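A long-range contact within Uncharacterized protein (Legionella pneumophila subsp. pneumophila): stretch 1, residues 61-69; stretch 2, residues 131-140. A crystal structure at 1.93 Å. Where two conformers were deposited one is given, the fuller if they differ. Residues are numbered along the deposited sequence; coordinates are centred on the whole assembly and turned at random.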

# COMPACT_ATOMS: atom_id res chain seq x y z
N PRO A 61 -10.23 4.60 -4.73
CA PRO A 61 -11.00 3.61 -3.99
C PRO A 61 -11.38 2.51 -4.93
O PRO A 61 -10.93 2.49 -6.08
CB PRO A 61 -12.22 4.42 -3.56
CG PRO A 61 -12.47 5.25 -4.76
CD PRO A 61 -11.13 5.55 -5.40
N GLY A 62 -12.16 1.56 -4.46
CA GLY A 62 -12.54 0.47 -5.32
C GLY A 62 -11.48 -0.60 -5.48
O GLY A 62 -11.31 -1.38 -4.59
N HIS A 63 -10.78 -0.62 -6.62
CA HIS A 63 -9.69 -1.52 -6.87
C HIS A 63 -8.41 -1.04 -6.12
O HIS A 63 -7.55 -0.43 -6.73
CB HIS A 63 -9.46 -1.57 -8.39
CG HIS A 63 -8.49 -2.62 -8.85
ND1 HIS A 63 -8.84 -3.63 -9.72
CD2 HIS A 63 -7.20 -2.85 -8.51
CE1 HIS A 63 -7.78 -4.38 -9.95
NE2 HIS A 63 -6.78 -3.94 -9.21
N TRP A 64 -8.31 -1.34 -4.83
CA TRP A 64 -7.19 -0.91 -4.00
C TRP A 64 -5.88 -1.40 -4.57
O TRP A 64 -5.78 -2.52 -5.06
CB TRP A 64 -7.35 -1.41 -2.56
CG TRP A 64 -8.52 -0.73 -1.87
CD1 TRP A 64 -9.78 -1.25 -1.65
CD2 TRP A 64 -8.52 0.57 -1.31
NE1 TRP A 64 -10.57 -0.33 -1.01
CE2 TRP A 64 -9.82 0.79 -0.77
CE3 TRP A 64 -7.56 1.56 -1.21
CZ2 TRP A 64 -10.18 1.99 -0.16
CZ3 TRP A 64 -7.90 2.73 -0.56
CH2 TRP A 64 -9.22 2.95 -0.06
N ARG A 65 -4.90 -0.51 -4.54
CA ARG A 65 -3.54 -0.79 -4.91
C ARG A 65 -2.58 -0.22 -3.86
O ARG A 65 -2.95 0.61 -3.03
CB ARG A 65 -3.24 -0.19 -6.30
CG ARG A 65 -4.00 -0.84 -7.45
CD ARG A 65 -3.68 -0.15 -8.77
NE ARG A 65 -4.48 -0.68 -9.86
CZ ARG A 65 -5.69 -0.23 -10.23
NH1 ARG A 65 -6.30 0.77 -9.63
NH2 ARG A 65 -6.30 -0.81 -11.23
N GLY A 66 -1.36 -0.70 -3.87
CA GLY A 66 -0.36 -0.24 -2.93
C GLY A 66 0.81 0.43 -3.60
O GLY A 66 1.23 0.05 -4.68
N VAL A 67 1.28 1.51 -2.99
CA VAL A 67 2.43 2.22 -3.42
C VAL A 67 3.48 2.18 -2.33
O VAL A 67 3.20 2.59 -1.17
CB VAL A 67 2.05 3.69 -3.69
CG1 VAL A 67 3.27 4.54 -4.00
CG2 VAL A 67 1.03 3.75 -4.79
N TYR A 68 4.69 1.75 -2.66
CA TYR A 68 5.79 1.60 -1.70
C TYR A 68 7.02 2.31 -2.19
O TYR A 68 7.64 1.90 -3.19
CB TYR A 68 6.08 0.11 -1.39
CG TYR A 68 4.82 -0.61 -1.13
CD1 TYR A 68 4.29 -0.62 0.13
CD2 TYR A 68 4.13 -1.27 -2.15
CE1 TYR A 68 3.09 -1.22 0.39
CE2 TYR A 68 2.93 -1.86 -1.91
CZ TYR A 68 2.40 -1.82 -0.65
OH TYR A 68 1.22 -2.46 -0.34
N LEU A 69 7.37 3.40 -1.50
CA LEU A 69 8.54 4.20 -1.84
C LEU A 69 9.67 3.90 -0.88
O LEU A 69 9.48 3.92 0.36
CB LEU A 69 8.19 5.71 -1.78
CG LEU A 69 9.30 6.72 -2.13
CD1 LEU A 69 9.69 6.71 -3.60
CD2 LEU A 69 8.87 8.14 -1.78
N SER A 131 -11.83 -8.29 -3.37
CA SER A 131 -10.75 -8.63 -2.44
C SER A 131 -9.48 -7.75 -2.63
O SER A 131 -8.49 -8.02 -2.01
CB SER A 131 -10.39 -10.10 -2.54
OG SER A 131 -9.99 -10.45 -3.86
N CYS A 132 -9.54 -6.68 -3.43
CA CYS A 132 -8.35 -5.89 -3.72
C CYS A 132 -7.83 -5.24 -2.44
O CYS A 132 -6.66 -5.16 -2.25
CB CYS A 132 -8.61 -4.84 -4.79
SG CYS A 132 -8.83 -5.48 -6.46
N GLY A 133 -8.74 -4.79 -1.58
CA GLY A 133 -8.41 -4.23 -0.27
C GLY A 133 -7.66 -5.19 0.61
O GLY A 133 -6.66 -4.82 1.26
N ASP A 134 -8.17 -6.42 0.65
CA ASP A 134 -7.58 -7.47 1.44
C ASP A 134 -6.15 -7.77 1.01
O ASP A 134 -5.23 -7.87 1.83
CB ASP A 134 -8.43 -8.77 1.31
CG ASP A 134 -9.92 -8.52 1.62
OD1 ASP A 134 -10.65 -7.86 0.81
OD2 ASP A 134 -10.36 -9.03 2.67
N PHE A 135 -5.99 -7.98 -0.28
CA PHE A 135 -4.65 -8.15 -0.85
C PHE A 135 -3.74 -6.97 -0.53
O PHE A 135 -2.59 -7.18 -0.15
CB PHE A 135 -4.69 -8.37 -2.38
CG PHE A 135 -5.01 -9.80 -2.80
CD1 PHE A 135 -3.99 -10.69 -3.03
CD2 PHE A 135 -6.31 -10.23 -3.01
CE1 PHE A 135 -4.26 -12.00 -3.40
CE2 PHE A 135 -6.61 -11.52 -3.39
CZ PHE A 135 -5.57 -12.41 -3.58
N THR A 136 -4.22 -5.74 -0.71
CA THR A 136 -3.37 -4.59 -0.53
C THR A 136 -2.98 -4.43 0.97
O THR A 136 -1.82 -4.11 1.28
CB THR A 136 -4.07 -3.32 -1.13
OG1 THR A 136 -4.12 -3.47 -2.56
CG2 THR A 136 -3.30 -2.10 -0.77
N CYS A 137 -3.91 -4.70 1.88
CA CYS A 137 -3.64 -4.63 3.31
C CYS A 137 -2.63 -5.66 3.72
O CYS A 137 -1.61 -5.36 4.41
CB CYS A 137 -4.91 -4.81 4.13
SG CYS A 137 -5.91 -3.33 4.25
N ALA A 138 -2.83 -6.89 3.24
CA ALA A 138 -1.93 -7.97 3.60
C ALA A 138 -0.56 -7.77 2.98
O ALA A 138 0.48 -8.02 3.61
CB ALA A 138 -2.51 -9.30 3.20
N TYR A 139 -0.53 -7.35 1.73
CA TYR A 139 0.76 -7.06 1.07
C TYR A 139 1.55 -5.94 1.79
O TYR A 139 2.81 -6.01 1.89
CB TYR A 139 0.57 -6.83 -0.43
CG TYR A 139 1.87 -6.81 -1.25
CD1 TYR A 139 2.43 -7.97 -1.70
CD2 TYR A 139 2.51 -5.60 -1.57
CE1 TYR A 139 3.62 -7.99 -2.40
CE2 TYR A 139 3.68 -5.58 -2.31
CZ TYR A 139 4.24 -6.79 -2.72
OH TYR A 139 5.39 -6.86 -3.45
N SER A 140 0.81 -4.93 2.28
CA SER A 140 1.39 -3.86 3.02
C SER A 140 2.05 -4.35 4.34
O SER A 140 3.10 -3.87 4.78
CB SER A 140 0.34 -2.77 3.28
OG SER A 140 -0.10 -2.18 2.06

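How does the loop before the strand meet the start of the helix? Pro-61 stays out of reach, and Gly-62 barely touches the helix; its backbone angles would jam a CB against the carbonyl oxygen of Pro-61. At His-63 the CA-to-CB bond points away, yet the ring still meets Cys-132. The SG of Cys-132 lies 3.6 Å from the centroid of the His-63 ring and only 2° off its normal, so the sulfur sits almost squarely over one face.

How closely does Trp-64 approach the helix? Trp-64 CA is 5.1 Å from Cys-132 CA, and Trp-64 N approaches Cys-132 CB at 3.5 Å. The indole then leads away, but on its way CD1 passes 3.6 Å from Gly-133 CA. The absence of a side chain at Gly-133 matters here, since an ideal CB would lie a tight 3.3 Å from Trp-64 CD1. Farther along the helix, Thr-136 OG1 comes within 3.1 Å of Trp-64 O and equally near Cys-132 O, one turn back; which of them receives its proton is left open.

What does the strand present to Thr-136? The CA-to-CB bond of Arg-65 points away, and its backbone O lies 3.5 Å from Thr-136 CG2. Gly-66 follows, with no side chain, its N 3.9 Å from Thr-136 CG2. The bare glycine also leaves room for a hydroxyl of its own strand: a CB here would clash with Tyr-68 OH at 2.3 Å.

What anchors the far end of the contact? Val-67 points away, but Tyr-68 points toward the helix and donates a hydrogen bond from OH to Ser-140 OG, 2.8 Å long. Ser-140 OG in turn donates to Thr-136 O at 2.7 Å, relaying the bond into the helix backbone. Beside it, Tyr-139 directs its ring edge toward the face of Tyr-68 in an offset arrangement, with planes at 62°. Leu-69 lies beyond reach.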